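Local coordinates for protein tyrosinase (Burkholderia thailandensis, PDB 5ZRD) that probably uses a pair of copper ions to hydroxylate monophenols to catechols and to oxidise catechols to quinones, at residues Gln62-Val67 / Tyr76-Gly81; Gln296-Asn301 / Ile508-Gly513; Thr428-Asp433 / Gln529-Val534; Ile432-Ile437 / Leu479-Ile484; Ile442-Ala447 / Arg504-His509. All coordinates share one frame; numbering follows the deposited sequence.

Contact 1: Gln62-Val67 / Tyr76-Gly81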
# COMPACT_ATOMS: atom_id res chain seq x y z
N GLN A 62 3.14 -7.36 -16.96
CA GLN A 62 2.86 -7.62 -15.57
C GLN A 62 3.12 -6.36 -14.74
O GLN A 62 4.00 -5.61 -15.03
CB GLN A 62 3.77 -8.73 -15.06
CG GLN A 62 3.59 -10.03 -15.81
CD GLN A 62 4.47 -11.12 -15.24
OE1 GLN A 62 5.12 -11.83 -16.00
NE2 GLN A 62 4.52 -11.21 -13.91
N TYR A 63 2.34 -6.15 -13.68
CA TYR A 63 2.41 -4.97 -12.89
C TYR A 63 2.87 -5.30 -11.47
O TYR A 63 2.82 -6.43 -11.02
CB TYR A 63 1.03 -4.31 -12.82
CG TYR A 63 0.57 -3.82 -14.17
CD1 TYR A 63 1.04 -2.63 -14.70
CD2 TYR A 63 -0.31 -4.58 -14.93
CE1 TYR A 63 0.63 -2.20 -15.96
CE2 TYR A 63 -0.74 -4.15 -16.17
CZ TYR A 63 -0.25 -2.97 -16.70
OH TYR A 63 -0.65 -2.57 -17.93
N ARG A 64 3.34 -4.24 -10.82
CA ARG A 64 3.66 -4.22 -9.40
C ARG A 64 2.73 -3.18 -8.76
O ARG A 64 3.09 -1.97 -8.54
CB ARG A 64 5.14 -3.90 -9.19
CG ARG A 64 6.11 -4.93 -9.76
CD ARG A 64 7.55 -4.41 -9.76
NE ARG A 64 8.47 -5.24 -10.50
CZ ARG A 64 9.47 -5.94 -9.98
NH1 ARG A 64 9.63 -5.96 -8.66
NH2 ARG A 64 10.31 -6.61 -10.77
N LYS A 65 1.50 -3.66 -8.51
CA LYS A 65 0.41 -2.83 -8.01
C LYS A 65 0.85 -2.07 -6.75
O LYS A 65 0.52 -0.89 -6.62
CB LYS A 65 -0.86 -3.66 -7.79
CG LYS A 65 -1.77 -3.76 -9.01
CD LYS A 65 -2.39 -2.40 -9.39
CE LYS A 65 -2.21 -1.98 -10.84
NZ LYS A 65 -3.33 -2.46 -11.69
N PRO A 66 1.60 -2.73 -5.83
CA PRO A 66 1.97 -1.98 -4.64
C PRO A 66 2.99 -0.88 -4.97
O PRO A 66 2.92 0.19 -4.38
CB PRO A 66 2.46 -3.01 -3.62
CG PRO A 66 2.07 -4.37 -4.21
CD PRO A 66 1.85 -4.17 -5.69
N VAL A 67 3.84 -1.09 -5.96
CA VAL A 67 4.77 -0.02 -6.41
C VAL A 67 3.98 1.10 -7.10
O VAL A 67 4.25 2.29 -6.86
CB VAL A 67 5.88 -0.54 -7.34
CG1 VAL A 67 6.73 0.57 -7.89
CG2 VAL A 67 6.78 -1.56 -6.67
N TYR A 76 9.51 4.19 -7.80
CA TYR A 76 10.65 3.93 -8.60
C TYR A 76 10.15 3.24 -9.86
O TYR A 76 9.15 2.53 -9.82
CB TYR A 76 11.67 3.07 -7.85
CG TYR A 76 11.19 1.69 -7.49
CD1 TYR A 76 11.22 0.66 -8.41
CD2 TYR A 76 10.74 1.39 -6.22
CE1 TYR A 76 10.79 -0.63 -8.08
CE2 TYR A 76 10.31 0.11 -5.87
CZ TYR A 76 10.33 -0.90 -6.80
OH TYR A 76 9.91 -2.17 -6.48
N PRO A 77 10.81 3.50 -10.98
CA PRO A 77 10.41 2.96 -12.27
C PRO A 77 10.71 1.47 -12.36
O PRO A 77 11.65 1.03 -11.76
CB PRO A 77 11.27 3.72 -13.29
CG PRO A 77 12.48 4.17 -12.49
CD PRO A 77 11.96 4.42 -11.09
N TYR A 78 9.89 0.72 -13.09
CA TYR A 78 10.10 -0.70 -13.33
C TYR A 78 9.53 -1.03 -14.71
O TYR A 78 8.82 -0.20 -15.29
CB TYR A 78 9.46 -1.55 -12.23
CG TYR A 78 7.95 -1.58 -12.24
CD1 TYR A 78 7.21 -0.58 -11.63
CD2 TYR A 78 7.26 -2.63 -12.83
CE1 TYR A 78 5.82 -0.62 -11.61
CE2 TYR A 78 5.87 -2.67 -12.83
CZ TYR A 78 5.15 -1.67 -12.21
OH TYR A 78 3.78 -1.70 -12.23
N TRP A 79 9.85 -2.23 -15.22
CA TRP A 79 9.39 -2.64 -16.56
C TRP A 79 8.58 -3.93 -16.47
O TRP A 79 9.08 -4.96 -15.94
CB TRP A 79 10.59 -2.85 -17.48
CG TRP A 79 10.26 -3.11 -18.91
CD1 TRP A 79 10.71 -4.15 -19.66
CD2 TRP A 79 9.46 -2.29 -19.78
NE1 TRP A 79 10.22 -4.05 -20.94
CE2 TRP A 79 9.45 -2.91 -21.04
CE3 TRP A 79 8.74 -1.10 -19.63
CZ2 TRP A 79 8.78 -2.36 -22.14
CZ3 TRP A 79 8.07 -0.56 -20.72
CH2 TRP A 79 8.09 -1.19 -21.96
N GLY A 80 7.35 -3.86 -17.02
CA GLY A 80 6.41 -4.97 -17.01
C GLY A 80 6.61 -5.89 -18.19
O GLY A 80 5.84 -6.84 -18.39
N GLY A 81 7.55 -5.56 -19.06
CA GLY A 81 7.93 -6.49 -20.12
C GLY A 81 9.18 -7.24 -19.70
O GLY A 81 9.71 -6.97 -18.62
O HOH W 1 8.78 -5.78 -13.21
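Within the common central domain of tyrosinase, the lead-in to the short helix 65-68 packs on loop 76-81. Tyr78 CG sits in the crowded position between its backbone N and carbonyl carbon (chi1 71°), which swings the ring toward Arg64. The two side chains run antiparallel, chain against ring: Arg64 CD lies over one ring face, 3.9 Å from the Tyr78 centroid, a CH-pi contact, with the guanidinium plane turned 64° from the ring. At the tip, Tyr78 OH accepts the N-H of Arg64, the N-cap residue, in a nearly straight bond (Arg64 N to Tyr78 OH 2.9 Å, 176°). The same hydroxyl also pairs with Asp68, so two groups at this helix fix the phenol. Gln62 N gives a second hydrogen bond, to a lone pair of Gly80 O at 3.1 Å. Val67 places CG1 over a face of Tyr76, with Val67 CG2 3.6 Å from Tyr76 CZ. Arg64 NH1 bridges to Asp74 of the second subunit, whose backbone O pairs with Tyr76 OH, while Arg64 NH2 bonds Phe361 O. Arg64 NE gives its hydrogen to a water at 2.8 Å, which in turn donates to Trp79 O at 2.9 Å.

Contact 2: Gln296-Asn301 / Ile508-Gly513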
# COMPACT_ATOMS: atom_id res chain seq x y z
N GLN A 296 10.77 20.41 -31.21
CA GLN A 296 9.88 19.75 -32.17
C GLN A 296 9.14 18.60 -31.47
O GLN A 296 9.70 17.88 -30.65
CB GLN A 296 10.67 19.18 -33.36
CG GLN A 296 10.69 20.07 -34.59
CD GLN A 296 9.40 20.05 -35.38
OE1 GLN A 296 8.30 19.91 -34.83
NE2 GLN A 296 9.52 20.22 -36.68
N ILE A 297 7.88 18.44 -31.86
CA ILE A 297 7.03 17.35 -31.41
C ILE A 297 7.01 16.29 -32.51
O ILE A 297 6.69 16.61 -33.65
CB ILE A 297 5.62 17.89 -31.14
CG1 ILE A 297 5.65 19.01 -30.09
CG2 ILE A 297 4.65 16.78 -30.77
CD1 ILE A 297 6.34 18.62 -28.81
N ALA A 298 7.36 15.04 -32.18
CA ALA A 298 7.18 13.92 -33.09
C ALA A 298 5.83 13.25 -32.81
O ALA A 298 5.71 12.31 -31.96
CB ALA A 298 8.33 12.92 -32.95
N GLY A 299 4.82 13.69 -33.58
CA GLY A 299 3.44 13.21 -33.46
C GLY A 299 3.21 11.86 -34.12
O GLY A 299 2.12 11.29 -33.95
N ALA A 300 4.20 11.33 -34.87
CA ALA A 300 4.08 9.96 -35.43
C ALA A 300 4.40 8.89 -34.36
O ALA A 300 5.53 8.48 -34.17
CB ALA A 300 4.94 9.80 -36.65
N ASN A 301 3.38 8.46 -33.65
CA ASN A 301 3.58 7.56 -32.51
C ASN A 301 3.52 6.10 -32.98
O ASN A 301 2.62 5.32 -32.61
CB ASN A 301 2.56 7.83 -31.41
CG ASN A 301 2.78 9.13 -30.67
OD1 ASN A 301 3.91 9.58 -30.45
ND2 ASN A 301 1.69 9.69 -30.16
N ILE A 508 13.78 16.78 -29.27
CA ILE A 508 12.67 16.36 -30.09
C ILE A 508 11.93 15.27 -29.32
O ILE A 508 12.51 14.22 -29.04
CB ILE A 508 13.16 15.87 -31.47
CG1 ILE A 508 14.01 16.93 -32.19
CG2 ILE A 508 11.98 15.42 -32.32
CD1 ILE A 508 14.71 16.39 -33.43
N HIS A 509 10.67 15.52 -28.97
CA HIS A 509 10.00 14.68 -28.01
C HIS A 509 8.55 14.42 -28.44
O HIS A 509 8.05 15.00 -29.39
CB HIS A 509 10.10 15.32 -26.64
CG HIS A 509 9.53 16.68 -26.62
ND1 HIS A 509 8.22 16.91 -26.28
CD2 HIS A 509 10.07 17.88 -26.95
CE1 HIS A 509 7.97 18.21 -26.37
NE2 HIS A 509 9.09 18.83 -26.78
N ARG A 510 7.90 13.51 -27.73
CA ARG A 510 6.50 13.18 -28.04
C ARG A 510 5.53 14.26 -27.53
O ARG A 510 4.39 14.36 -28.01
CB ARG A 510 6.16 11.83 -27.42
CG ARG A 510 7.05 10.68 -27.88
CD ARG A 510 6.89 10.44 -29.35
NE ARG A 510 7.18 9.08 -29.79
CZ ARG A 510 7.07 8.69 -31.04
NH1 ARG A 510 6.88 9.60 -31.98
NH2 ARG A 510 7.11 7.40 -31.35
N GLY A 511 5.96 15.04 -26.56
CA GLY A 511 5.07 16.03 -25.89
C GLY A 511 3.75 15.42 -25.42
O GLY A 511 2.68 15.98 -25.69
N GLY A 512 3.80 14.27 -24.73
CA GLY A 512 2.60 13.59 -24.23
C GLY A 512 1.89 12.75 -25.28
O GLY A 512 1.17 11.80 -24.94
N GLY A 513 2.05 13.09 -26.57
CA GLY A 513 1.30 12.43 -27.66
C GLY A 513 -0.17 12.81 -27.64
O GLY A 513 -1.00 12.08 -28.21
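Arg510 makes the tight end of this contact. Its CB starts out away from segment 296-301, but bends at chi1 (-58°) and chi2 (-63°) fold the chain back so that the guanidinium is buried against the opposite backbone. NH1 alone gives two bonds, to Ala298 O at 3.0 Å and to Ala300 O at 2.8 Å; in both, the nitrogen stands above the carbonyl plane. Asn301 meets Arg510 tip to tip, its amide nearly perpendicular to the guanidinium and OD1 poised over one face, 3.3 Å from Arg510 CZ. The remaining nitrogens are taken too: Arg510 NE forms a salt bridge with Glu306 and NH2 bonds Gly285 O, a set of partners that should keep the arginine charged and fixed in rotation. Next to it, the backbones join through His509 N to Gln296 O (3.1 Å) and Ala298 N to His509 O (2.9 Å).

The margins are looser. At the strand end Gln296 and Ile297 are exposed; Gln296 CB only brushes Ile508 CG2 at 4.1 Å before its chain bends away. Past Arg510 the run of glycines turns through positive phi angles, and Gly512 and Gly513 are poorly ordered. The arrangement is a short parallel pair at the edge of a mixed sheet, joining strand 295-297 to strand 502-509, over 200 residues later, with Arg510 about 9 Å from the copper ligand His281, side chain to side chain.

Contact 3: Thr428-Asp433 / Gln529-Val534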
# COMPACT_ATOMS: atom_id res chain seq x y z
N THR A 428 29.94 17.82 -22.25
CA THR A 428 29.06 17.13 -21.38
C THR A 428 27.85 18.05 -21.14
O THR A 428 27.99 19.20 -20.74
CB THR A 428 29.76 16.75 -20.06
OG1 THR A 428 30.91 15.92 -20.26
CG2 THR A 428 28.82 16.03 -19.12
N VAL A 429 26.67 17.52 -21.38
CA VAL A 429 25.43 18.24 -21.18
C VAL A 429 24.72 17.62 -19.97
O VAL A 429 24.46 16.42 -19.96
CB VAL A 429 24.50 18.22 -22.42
CG1 VAL A 429 23.27 19.09 -22.19
CG2 VAL A 429 25.22 18.66 -23.68
N THR A 430 24.42 18.47 -18.99
CA THR A 430 23.64 18.07 -17.82
C THR A 430 22.53 19.09 -17.60
O THR A 430 22.77 20.21 -17.24
CB THR A 430 24.52 17.88 -16.58
OG1 THR A 430 25.25 19.07 -16.25
CG2 THR A 430 25.50 16.74 -16.74
N GLY A 431 21.31 18.69 -17.89
CA GLY A 431 20.13 19.29 -17.29
C GLY A 431 19.49 18.27 -16.38
O GLY A 431 18.38 17.82 -16.64
N ILE A 432 20.25 17.88 -15.35
CA ILE A 432 19.93 16.76 -14.43
C ILE A 432 18.51 16.95 -13.86
O ILE A 432 17.84 15.96 -13.51
CB ILE A 432 21.01 16.61 -13.32
CG1 ILE A 432 22.36 16.14 -13.88
CG2 ILE A 432 20.52 15.70 -12.20
CD1 ILE A 432 23.48 16.05 -12.86
N ASP A 433 18.03 18.19 -13.78
CA ASP A 433 16.69 18.50 -13.26
C ASP A 433 15.48 18.13 -14.17
O ASP A 433 15.61 17.93 -15.39
CB ASP A 433 16.59 19.97 -12.76
CG ASP A 433 17.07 21.01 -13.79
OD1 ASP A 433 16.89 20.82 -15.02
OD2 ASP A 433 17.61 22.04 -13.35
N GLN A 529 17.24 24.91 -18.26
CA GLN A 529 18.56 25.44 -18.65
C GLN A 529 19.60 24.33 -18.47
O GLN A 529 19.95 23.96 -17.34
CB GLN A 529 18.92 26.70 -17.84
CG GLN A 529 18.03 27.91 -18.12
CD GLN A 529 18.52 28.88 -19.18
OE1 GLN A 529 19.10 28.50 -20.20
NE2 GLN A 529 18.26 30.16 -18.96
N PRO A 530 20.09 23.76 -19.58
CA PRO A 530 21.11 22.73 -19.43
C PRO A 530 22.43 23.38 -19.01
O PRO A 530 22.69 24.53 -19.34
CB PRO A 530 21.24 22.06 -20.81
CG PRO A 530 20.03 22.55 -21.56
CD PRO A 530 19.81 23.94 -21.01
N LYS A 531 23.23 22.64 -18.26
CA LYS A 531 24.62 23.01 -18.02
C LYS A 531 25.47 22.36 -19.10
O LYS A 531 25.24 21.22 -19.50
CB LYS A 531 25.10 22.53 -16.64
CG LYS A 531 24.45 23.22 -15.44
CD LYS A 531 23.07 22.69 -15.07
CE LYS A 531 22.50 23.31 -13.80
NZ LYS A 531 22.45 24.79 -13.90
N PHE A 532 26.48 23.08 -19.52
CA PHE A 532 27.42 22.61 -20.49
C PHE A 532 28.83 22.64 -19.91
O PHE A 532 29.22 23.63 -19.35
CB PHE A 532 27.38 23.53 -21.70
CG PHE A 532 26.03 23.57 -22.36
CD1 PHE A 532 25.66 22.58 -23.26
CD2 PHE A 532 25.13 24.59 -22.06
CE1 PHE A 532 24.41 22.63 -23.88
CE2 PHE A 532 23.89 24.63 -22.68
CZ PHE A 532 23.53 23.65 -23.60
N GLU A 533 29.60 21.59 -20.14
CA GLU A 533 30.95 21.51 -19.63
C GLU A 533 31.83 20.91 -20.73
O GLU A 533 31.39 20.05 -21.49
CB GLU A 533 30.86 20.75 -18.30
CG GLU A 533 32.08 19.99 -17.85
CD GLU A 533 31.78 19.20 -16.58
OE1 GLU A 533 32.71 18.54 -16.04
OE2 GLU A 533 30.59 19.25 -16.12
N VAL A 534 33.06 21.38 -20.80
CA VAL A 534 33.99 21.03 -21.84
C VAL A 534 35.20 20.39 -21.17
O VAL A 534 35.75 20.99 -20.26
CB VAL A 534 34.41 22.27 -22.63
CG1 VAL A 534 35.49 21.99 -23.66
CG2 VAL A 534 33.18 22.91 -23.28
O HOH W 2 32.91 17.31 -21.15
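Lys531 leaves its strand with CG anti to the carbonyl carbon and is soon wrapped on Thr430. Its CB lies 3.3 Å from Thr430 O and 3.5 Å from Thr430 OG1, which sits in the crowded position between backbone N and carbonyl carbon. CG passes farther from that oxygen; a bend at chi2 (80°) then returns CD to 3.3 Å from Thr430 O. CE continues extended from CD (chi3 175°), and a bend at chi4 turns NZ off, leaving it 5.6 Å from Asp433 OD2, with no contact between the charges. In the backbone the strands are antiparallel, and Thr430 with Lys531 and Thr428 with Glu533 are hydrogen-bonded pairs, the shortest bond being Lys531 N to Thr430 O at 2.7 Å. On the other face Val429 and Phe532 lie side by side, Val429 CG2 4.0 Å from Phe532 CD1, and both pack on Val505. Backbone bonds thus carry the pairing, while one face is apolar, toward the sheet of strand 502-509, and the other, polar, packs against Arg344 of the second subunit.

Contact 4: Ile432-Ile437 / Leu479-Ile484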
# COMPACT_ATOMS: atom_id res chain seq x y z
N ILE A 432 20.25 17.88 -15.35
CA ILE A 432 19.93 16.76 -14.43
C ILE A 432 18.51 16.95 -13.86
O ILE A 432 17.84 15.96 -13.51
CB ILE A 432 21.01 16.61 -13.32
CG1 ILE A 432 22.36 16.14 -13.88
CG2 ILE A 432 20.52 15.70 -12.20
CD1 ILE A 432 23.48 16.05 -12.86
N ASP A 433 18.03 18.19 -13.78
CA ASP A 433 16.69 18.50 -13.26
C ASP A 433 15.48 18.13 -14.17
O ASP A 433 15.61 17.93 -15.39
CB ASP A 433 16.59 19.97 -12.76
CG ASP A 433 17.07 21.01 -13.79
OD1 ASP A 433 16.89 20.82 -15.02
OD2 ASP A 433 17.61 22.04 -13.35
N ARG A 434 14.31 18.06 -13.52
CA ARG A 434 12.99 17.62 -14.04
C ARG A 434 13.13 16.19 -14.59
O ARG A 434 13.28 15.27 -13.79
CB ARG A 434 12.40 18.65 -15.01
CG ARG A 434 10.92 18.94 -14.79
CD ARG A 434 10.67 19.91 -13.64
NE ARG A 434 10.61 19.26 -12.33
CZ ARG A 434 9.54 19.23 -11.53
NH1 ARG A 434 9.49 18.38 -10.52
NH2 ARG A 434 8.52 20.04 -11.75
N ALA A 435 13.11 16.02 -15.92
CA ALA A 435 12.96 14.71 -16.60
C ALA A 435 11.65 14.01 -16.19
O ALA A 435 11.68 12.90 -15.67
CB ALA A 435 14.17 13.84 -16.31
N GLN A 436 10.49 14.64 -16.47
CA GLN A 436 9.15 14.09 -16.14
C GLN A 436 8.41 13.73 -17.44
O GLN A 436 7.35 14.30 -17.73
CB GLN A 436 8.36 15.08 -15.29
CG GLN A 436 8.17 14.63 -13.85
CD GLN A 436 8.13 15.78 -12.87
OE1 GLN A 436 7.14 16.00 -12.18
NE2 GLN A 436 9.22 16.52 -12.81
N ILE A 437 8.92 12.72 -18.14
CA ILE A 437 8.78 12.62 -19.60
C ILE A 437 7.95 11.37 -20.01
O ILE A 437 8.01 10.29 -19.42
CB ILE A 437 10.18 12.65 -20.24
CG1 ILE A 437 10.13 12.64 -21.78
CG2 ILE A 437 11.07 11.54 -19.70
CD1 ILE A 437 9.74 13.97 -22.40
N LEU A 479 6.24 11.33 -12.36
CA LEU A 479 6.24 10.35 -13.45
C LEU A 479 7.40 9.36 -13.23
O LEU A 479 7.15 8.20 -12.87
CB LEU A 479 6.35 11.12 -14.78
CG LEU A 479 5.69 10.45 -15.99
CD1 LEU A 479 5.11 11.48 -16.94
CD2 LEU A 479 6.69 9.54 -16.70
N THR A 480 8.65 9.82 -13.38
CA THR A 480 9.89 9.01 -13.16
C THR A 480 11.11 9.94 -13.32
O THR A 480 11.46 10.28 -14.45
CB THR A 480 9.93 7.79 -14.09
OG1 THR A 480 9.23 6.73 -13.43
CG2 THR A 480 11.32 7.30 -14.44
N HIS A 481 11.75 10.35 -12.22
CA HIS A 481 12.79 11.41 -12.26
C HIS A 481 14.15 10.85 -12.72
O HIS A 481 14.61 9.81 -12.22
CB HIS A 481 12.88 12.13 -10.91
CG HIS A 481 11.87 13.22 -10.76
ND1 HIS A 481 12.22 14.54 -10.59
CD2 HIS A 481 10.52 13.18 -10.80
CE1 HIS A 481 11.13 15.27 -10.51
NE2 HIS A 481 10.07 14.46 -10.63
N LEU A 482 14.80 11.56 -13.66
CA LEU A 482 16.00 11.05 -14.36
C LEU A 482 17.03 12.18 -14.60
O LEU A 482 16.70 13.34 -14.92
CB LEU A 482 15.57 10.38 -15.67
CG LEU A 482 16.41 9.18 -16.13
CD1 LEU A 482 16.19 7.95 -15.25
CD2 LEU A 482 16.13 8.84 -17.58
N ASP A 483 18.30 11.79 -14.38
CA ASP A 483 19.51 12.50 -14.82
C ASP A 483 19.51 12.61 -16.34
O ASP A 483 19.57 11.60 -17.05
CB ASP A 483 20.81 11.73 -14.41
CG ASP A 483 21.47 12.24 -13.09
OD1 ASP A 483 20.99 11.87 -11.99
OD2 ASP A 483 22.51 12.96 -13.15
N ILE A 484 19.45 13.83 -16.87
CA ILE A 484 19.88 14.06 -18.25
C ILE A 484 21.41 14.22 -18.23
O ILE A 484 21.93 15.19 -17.69
CB ILE A 484 19.17 15.28 -18.89
CG1 ILE A 484 17.64 15.26 -18.71
CG2 ILE A 484 19.55 15.41 -20.36
CD1 ILE A 484 16.89 14.44 -19.74
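Thr480 OG1 is the best-held polar atom here, gripped by one clear bond: it donates to the carbonyl of its own neighbour, reaching Leu479 O at 2.6 Å in the carbonyl plane and on a lone pair. Between the two segments the joint is a crossing of irregular loops, one linking strands 426-430 and 441-450, the other leading from strand 456-466 to strand 485-489, in which side-chain packing is prominent. Ala435, with positive phi and psi, turns CB toward the partner loop; that methyl is pressed to 2.9 Å from Leu482 O and sits 3.8 Å from Leu482 CB. Its carbonyl is no better placed, Ala435 O and Thr480 O standing 2.9 Å apart with no hydrogen between two acceptors, so the fit looks strained. Arg434 and His481 run side by side, NH1 near the plane of the imidazole at its edge, 3.5 Å from His481 CE1, with the flat groups 61° apart. The Gln436 side chain runs along His481 in the same direction, its CG 4.1 Å from Leu479 CB. Ile432 and Asp483 also lie side by side, and Asp483 OD2 rests 3.3 Å from Ile432 CD1, against hydrocarbon. Outside the pair, Ile432 meets Arg344 of the second subunit and Leu479 meets Pro163 of the third. At the far end Leu479 CG is anti to its backbone N, and CD2 reaches to 3.1 Å from Ile437 O.

Contact 5: Ile442-Ala447 / Arg504-His509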
# COMPACT_ATOMS: atom_id res chain seq x y z
N ILE A 442 14.88 12.76 -28.46
CA ILE A 442 16.17 12.96 -29.06
C ILE A 442 16.74 14.28 -28.53
O ILE A 442 15.99 15.24 -28.37
CB ILE A 442 16.10 12.98 -30.59
CG1 ILE A 442 15.37 11.76 -31.15
CG2 ILE A 442 17.51 13.13 -31.14
CD1 ILE A 442 14.99 11.89 -32.61
N MET A 443 18.04 14.27 -28.22
CA MET A 443 18.81 15.45 -27.90
C MET A 443 19.75 15.70 -29.09
O MET A 443 20.41 14.77 -29.52
CB MET A 443 19.63 15.27 -26.63
CG MET A 443 18.80 15.06 -25.42
SD MET A 443 19.75 14.71 -23.92
CE MET A 443 20.80 16.16 -23.87
N LYS A 444 19.73 16.91 -29.64
CA LYS A 444 20.59 17.33 -30.74
C LYS A 444 21.42 18.51 -30.24
O LYS A 444 20.87 19.43 -29.65
CB LYS A 444 19.75 17.72 -31.96
CG LYS A 444 19.23 16.56 -32.79
CD LYS A 444 18.52 17.00 -34.03
CE LYS A 444 19.37 16.84 -35.27
NZ LYS A 444 18.63 17.24 -36.49
N ALA A 445 22.74 18.45 -30.35
CA ALA A 445 23.58 19.48 -29.74
C ALA A 445 24.18 20.36 -30.84
O ALA A 445 24.56 19.87 -31.90
CB ALA A 445 24.65 18.86 -28.88
N TYR A 446 24.24 21.67 -30.57
CA TYR A 446 24.78 22.67 -31.48
C TYR A 446 25.75 23.61 -30.75
O TYR A 446 25.60 23.92 -29.56
CB TYR A 446 23.66 23.50 -32.11
CG TYR A 446 22.70 22.68 -32.93
CD1 TYR A 446 22.93 22.43 -34.27
CD2 TYR A 446 21.59 22.10 -32.35
CE1 TYR A 446 22.06 21.66 -35.02
CE2 TYR A 446 20.71 21.33 -33.08
CZ TYR A 446 20.94 21.10 -34.43
OH TYR A 446 20.08 20.32 -35.15
N ALA A 447 26.72 24.09 -31.49
CA ALA A 447 27.59 25.18 -31.03
C ALA A 447 27.52 26.33 -32.06
O ALA A 447 27.64 26.13 -33.29
CB ALA A 447 29.00 24.68 -30.81
N ARG A 504 23.78 24.87 -27.33
CA ARG A 504 22.38 24.62 -27.04
C ARG A 504 22.05 23.16 -27.39
O ARG A 504 22.73 22.54 -28.21
CB ARG A 504 21.50 25.60 -27.83
CG ARG A 504 21.55 25.34 -29.33
CD ARG A 504 20.93 26.45 -30.15
NE ARG A 504 19.68 26.01 -30.70
CZ ARG A 504 19.54 25.46 -31.90
NH1 ARG A 504 18.42 24.83 -32.20
NH2 ARG A 504 20.53 25.54 -32.78
N VAL A 505 20.97 22.64 -26.81
CA VAL A 505 20.45 21.34 -27.19
C VAL A 505 19.01 21.55 -27.67
O VAL A 505 18.27 22.21 -27.03
CB VAL A 505 20.49 20.33 -26.03
CG1 VAL A 505 21.90 19.98 -25.62
CG2 VAL A 505 19.69 20.82 -24.83
N GLU A 506 18.66 20.94 -28.78
CA GLU A 506 17.30 20.85 -29.29
C GLU A 506 16.76 19.49 -28.82
O GLU A 506 17.36 18.45 -29.11
CB GLU A 506 17.34 20.97 -30.82
CG GLU A 506 16.06 20.62 -31.57
CD GLU A 506 16.18 20.35 -33.07
OE1 GLU A 506 17.33 20.28 -33.58
OE2 GLU A 506 15.11 20.18 -33.74
N PHE A 507 15.66 19.50 -28.06
CA PHE A 507 14.93 18.28 -27.76
C PHE A 507 13.86 18.01 -28.81
O PHE A 507 13.13 18.92 -29.23
CB PHE A 507 14.26 18.37 -26.39
CG PHE A 507 15.24 18.33 -25.26
CD1 PHE A 507 15.78 19.50 -24.77
CD2 PHE A 507 15.63 17.12 -24.70
CE1 PHE A 507 16.69 19.45 -23.72
CE2 PHE A 507 16.53 17.08 -23.65
CZ PHE A 507 17.06 18.25 -23.16
N ILE A 508 13.78 16.78 -29.27
CA ILE A 508 12.67 16.36 -30.09
C ILE A 508 11.93 15.27 -29.32
O ILE A 508 12.51 14.22 -29.04
CB ILE A 508 13.16 15.87 -31.47
CG1 ILE A 508 14.01 16.93 -32.19
CG2 ILE A 508 11.98 15.42 -32.32
CD1 ILE A 508 14.71 16.39 -33.43
N HIS A 509 10.67 15.52 -28.97
CA HIS A 509 10.00 14.68 -28.01
C HIS A 509 8.55 14.42 -28.44
O HIS A 509 8.05 15.00 -29.39
CB HIS A 509 10.10 15.32 -26.64
CG HIS A 509 9.53 16.68 -26.62
ND1 HIS A 509 8.22 16.91 -26.28
CD2 HIS A 509 10.07 17.88 -26.95
CE1 HIS A 509 7.97 18.21 -26.37
NE2 HIS A 509 9.09 18.83 -26.78
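Arg504 holds CG in the crowded position between its backbone N and carbonyl carbon (chi1 68°), then bends at chi3 (-108°); Tyr446 has CG anti to its carbonyl carbon. Together these torsions lay the guanidinium flat on the phenol ring, centres 4.6 Å apart and planes only 11° off parallel, with Arg504 NH2 over the face at 3.6 Å from Tyr446 CG. A salt bridge from NH2 to Glu458 and a bond from NH1 to Asp292 O help fix the stacked group. Glu506, extended beyond CG, brings OE1 to the edge of the same ring, 3.2 Å from Tyr446 OH, whose bond to Gly291 O competes for the one proton. Lys444 runs alongside Glu506, but its NZ turns to Tyr289 O and Gly291 O, leaving Lys444 NZ and Glu506 OE1 4.4 Å apart, too far for a salt bridge, though the opposite charges may still attract.

All of this sits on two central strands of the mixed sheet, antiparallel, with six backbone hydrogen bonds in the pairs Ile442-Ile508, Lys444-Glu506 and Tyr446-Arg504. The opposite face is apolar: Met443 and Ala445 pack on strand 485-489, Val505 on strands 426-430 and 531-534. There Met443 and Phe507 point the same way, Met443 CG 3.5 Å from Phe507 CE2. The sulfur makes an oblique Met-aromatic contact, with Met443 SD 5.1 Å from the Phe507 ring centroid.

Overall arrangement
Contacts 2 and 5 are the buried ones and share strand 502-509, pairing it in parallel on one side and antiparallel on the other, in one mixed sheet. Contact 3 belongs to the smaller antiparallel sheet and is only partly buried; Val429, Pro530 and Phe532 pack it on Val505 of contact 5. Contact 4 continues from contact 3 through Ile432 and Asp433, lies at the surface and relies on loop packing, although its Ile484 touches Met443 of contact 5. Contact 1, a loop-to-helix contact, touches contact 4 alone, through Pro77 and Thr480. Arg510 and Lys444 are buried and bonded within the chain; in contact 1 the buried Arg64 bridges to the second subunit, which contacts 3 and 4 also touch.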